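Local coordinates for protein N-acetylmuramoyl-L-alanine amidase (Clostridium intestinale URNW, PDB 6SRT) that probably cleaves the amide bond between N-acetylmuramic acid and L-alanine in bacterial peptidoglycan, as a zinc-dependent endolysin, at residues V45-T49 and C152-F157. Numbering follows the deposited sequence.
Sequences VYHHT and CPGNNF. With ZN (zinc ion), chain B.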
ATOM      1  N   VAL A  45      -5.763  -2.843   0.813  1.00  9.75           N
ATOM      2  CA  VAL A  45      -5.823  -2.828  -0.670  1.00  9.81           C
ATOM      3  C   VAL A  45      -4.398  -2.770  -1.231  1.00  9.63           C
ATOM      4  O   VAL A  45      -3.598  -1.875  -0.856  1.00  9.91           O
ATOM      5  CB  VAL A  45      -6.652  -1.669  -1.224  1.00  9.82           C
ATOM      6  CG1 VAL A  45      -6.658  -1.679  -2.740  1.00 11.22           C
ATOM      7  CG2 VAL A  45      -8.072  -1.697  -0.708  1.00 11.35           C
ATOM      8  N   TYR A  46      -4.096  -3.730  -2.125  1.00  9.33           N
ATOM      9  CA  TYR A  46      -2.778  -3.828  -2.757  1.00 10.09           C
ATOM     10  C   TYR A  46      -2.770  -3.153  -4.130  1.00  9.90           C
ATOM     11  O   TYR A  46      -3.692  -3.301  -4.935  1.00 10.20           O
ATOM     12  CB  TYR A  46      -2.352  -5.290  -2.941  1.00 10.06           C
ATOM     13  CG  TYR A  46      -2.245  -6.051  -1.638  1.00 10.09           C
ATOM     14  CD1 TYR A  46      -1.153  -5.868  -0.839  1.00 10.51           C
ATOM     15  CD2 TYR A  46      -3.205  -6.925  -1.196  1.00 13.21           C
ATOM     16  CE1 TYR A  46      -1.000  -6.489   0.392  1.00 10.70           C
ATOM     17  CE2 TYR A  46      -3.058  -7.601  -0.027  1.00 15.16           C
ATOM     18  CZ  TYR A  46      -1.981  -7.363   0.803  1.00 12.09           C
ATOM     19  OH  TYR A  46      -1.976  -8.023   2.010  1.00 14.64           O
ATOM     20  N   HIS A  47      -1.667  -2.423  -4.361  1.00  9.27           N
ATOM     21  CA  HIS A  47      -1.412  -1.628  -5.575  1.00  9.57           C
ATOM     22  C   HIS A  47      -0.058  -1.953  -6.176  1.00 10.06           C
ATOM     23  O   HIS A  47       0.837  -2.380  -5.462  1.00 10.10           O
ATOM     24  CB  HIS A  47      -1.437  -0.163  -5.246  1.00  9.20           C
ATOM     25  CG  HIS A  47      -2.731   0.337  -4.692  1.00  9.83           C
ATOM     26  ND1 HIS A  47      -3.713   0.801  -5.538  1.00 10.73           N
ATOM     27  CD2 HIS A  47      -3.163   0.475  -3.428  1.00 10.21           C
ATOM     28  CE1 HIS A  47      -4.728   1.220  -4.797  1.00 11.29           C
ATOM     29  NE2 HIS A  47      -4.442   0.986  -3.505  1.00 11.02           N
ATOM     30  N   HIS A  48       0.075  -1.652  -7.460  1.00 10.31           N
ATOM     31  CA  HIS A  48       1.402  -1.518  -8.095  1.00 10.88           C
ATOM     32  C   HIS A  48       1.540  -0.099  -8.571  1.00 10.92           C
ATOM     33  O   HIS A  48       0.572   0.638  -8.694  1.00 12.46           O
ATOM     34  CB  HIS A  48       1.647  -2.560  -9.188  1.00 10.64           C
ATOM     35  CG  HIS A  48       0.905  -2.463 -10.464  1.00 11.08           C
ATOM     36  ND1 HIS A  48       1.288  -3.229 -11.575  1.00 11.49           N
ATOM     37  CD2 HIS A  48      -0.145  -1.690 -10.823  1.00 11.59           C
ATOM     38  CE1 HIS A  48       0.474  -2.951 -12.546  1.00 11.66           C
ATOM     39  NE2 HIS A  48      -0.402  -1.995 -12.139  1.00 11.60           N
ATOM     40  N   THR A  49       2.778   0.300  -8.820  1.00 10.95           N
ATOM     41  CA  THR A  49       3.070   1.659  -9.240  1.00 11.23           C
ATOM     42  C   THR A  49       3.098   1.855 -10.739  1.00 12.17           C
ATOM     43  O   THR A  49       3.069   3.012 -11.187  1.00 13.08           O
ATOM     44  CB  THR A  49       4.407   2.126  -8.673  1.00 11.56           C
ATOM     45  OG1 THR A  49       5.456   1.247  -9.115  1.00 12.44           O
ATOM     46  CG2 THR A  49       4.416   2.171  -7.166  1.00 13.56           C
ATOM     47  N   CYS A 152      -4.605  -2.548 -11.919  1.00 12.54           N
ATOM     48  CA  CYS A 152      -3.758  -2.569 -10.725  1.00 11.72           C
ATOM     49  C   CYS A 152      -4.284  -3.627  -9.762  1.00 12.18           C
ATOM     50  O   CYS A 152      -5.517  -3.700  -9.531  1.00 12.51           O
ATOM     51  CB  CYS A 152      -3.793  -1.205 -10.120  1.00 12.08           C
ATOM     52  SG  CYS A 152      -2.961  -1.106  -8.523  1.00 12.82           S
ATOM     53  N   PRO A 153      -3.450  -4.488  -9.135  1.00 11.82           N
ATOM     54  CA  PRO A 153      -1.959  -4.414  -9.043  1.00 11.76           C
ATOM     55  C   PRO A 153      -1.189  -5.276 -10.036  1.00 11.91           C
ATOM     56  O   PRO A 153      -0.049  -5.626  -9.738  1.00 12.06           O
ATOM     57  CB  PRO A 153      -1.767  -4.869  -7.609  1.00 11.24           C
ATOM     58  CG  PRO A 153      -2.770  -5.943  -7.444  1.00 11.68           C
ATOM     59  CD  PRO A 153      -3.990  -5.382  -8.112  1.00 11.71           C
ATOM     60  N   GLY A 154      -1.814  -5.562 -11.182  1.00 12.33           N
ATOM     61  CA  GLY A 154      -1.122  -6.259 -12.258  1.00 12.99           C
ATOM     62  C   GLY A 154      -1.353  -7.754 -12.244  1.00 13.32           C
ATOM     63  O   GLY A 154      -1.563  -8.375 -11.197  1.00 13.14           O
ATOM     64  N   ASN A 155      -1.296  -8.354 -13.431  1.00 13.92           N
ATOM     65  CA  ASN A 155      -1.733  -9.751 -13.595  1.00 14.74           C
ATOM     66  C   ASN A 155      -0.961 -10.715 -12.754  1.00 15.41           C
ATOM     67  O   ASN A 155      -1.519 -11.741 -12.323  1.00 17.59           O
ATOM     68  CB  ASN A 155      -1.597 -10.122 -15.054  1.00 19.33           C
ATOM     69  CG  ASN A 155      -2.487  -9.341 -15.983  1.00 26.37           C
ATOM     70  OD1 ASN A 155      -3.581  -8.983 -15.569  1.00 33.09           O
ATOM     71  ND2 ASN A 155      -2.103  -9.215 -17.260  1.00 34.10           N
ATOM     72  N   ASN A 156       0.336 -10.471 -12.620  1.00 13.77           N
ATOM     73  CA  ASN A 156       1.225 -11.382 -11.889  1.00 13.50           C
ATOM     74  C   ASN A 156       1.274 -11.121 -10.393  1.00 13.72           C
ATOM     75  O   ASN A 156       1.997 -11.824  -9.706  1.00 14.24           O
ATOM     76  CB  ASN A 156       2.638 -11.307 -12.442  1.00 13.87           C
ATOM     77  CG  ASN A 156       2.793 -11.616 -13.928  1.00 14.47           C
ATOM     78  OD1 ASN A 156       3.685 -11.008 -14.599  1.00 18.44           O
ATOM     79  ND2 ASN A 156       1.960 -12.485 -14.441  1.00 16.76           N
ATOM     80  N   PHE A 157       0.554 -10.125  -9.889  1.00 13.02           N
ATOM     81  CA  PHE A 157       0.665  -9.817  -8.426  1.00 13.24           C
ATOM     82  C   PHE A 157       0.200 -11.058  -7.667  1.00 13.01           C
ATOM     83  O   PHE A 157      -0.834 -11.625  -8.027  1.00 14.15           O
ATOM     84  CB  PHE A 157      -0.202  -8.596  -8.110  1.00 13.40           C
ATOM     85  CG  PHE A 157       0.049  -8.145  -6.707  1.00 13.10           C
ATOM     86  CD1 PHE A 157       1.114  -7.329  -6.409  1.00 13.44           C
ATOM     87  CD2 PHE A 157      -0.826  -8.476  -5.673  1.00 12.58           C
ATOM     88  CE1 PHE A 157       1.351  -6.928  -5.096  1.00 14.41           C
ATOM     89  CE2 PHE A 157      -0.562  -8.088  -4.387  1.00 13.76           C
ATOM     90  CZ  PHE A 157       0.509  -7.292  -4.089  1.00 14.27           C
TER
HETATM   91 ZN    ZN B 201      -3.846   0.763  -7.589  0.80 11.54          ZN
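The zinc site of this amidase of the Amidase_2/PGRP family joins His-47, on strand 43-48 next to the outermost strand 140-143, to Cys-152, in the loop leading to helix 159-165. It illustrates how one cysteine sulfur can serve a metal and a backbone amide at once. The zinc ion is bound by His-47 ND1 at 2.1 Å and by Cys-152 SG at 2.3 Å; His-144 is the third protein ligand. The NE2 of His-47 is engaged by His-95, so both ring nitrogens have partners and the rotation of the imidazole is fixed. Cys-152 places its sulfur opposite the backbone N about CA-CB (chi1 173°), where the amide of the next strand residue meets it: His-48 N donates to Cys-152 SG at 3.3 Å, with an N-H...S angle of 159°.

The His-48 ring lies against the loop backbone, with the Pro-153 carbonyl carbon and Gly-154 N over one face; its ND1 is hydrogen-bonded to Phe-112 N. A cis peptide bond precedes Pro-153, whose CB packs 3.6 Å from Tyr-46 O and is also offset toward the rim of one face of the Phe-157 ring. Away from the metal, Phe-157 CE2 touches Tyr-46 CB at 3.6 Å, the two rings inclined at 36°, while Tyr-46 OH reaches Ser-129 on helix 119-136. A type I turn, closed by Phe-157 N to Gly-154 O, brings the phenyl back to the strand.

Receiving a nearly straight N-H bond while coordinating zinc, the buried sulfur is probably stabilised as a thiolate, and strand and loop are tied together at the metal.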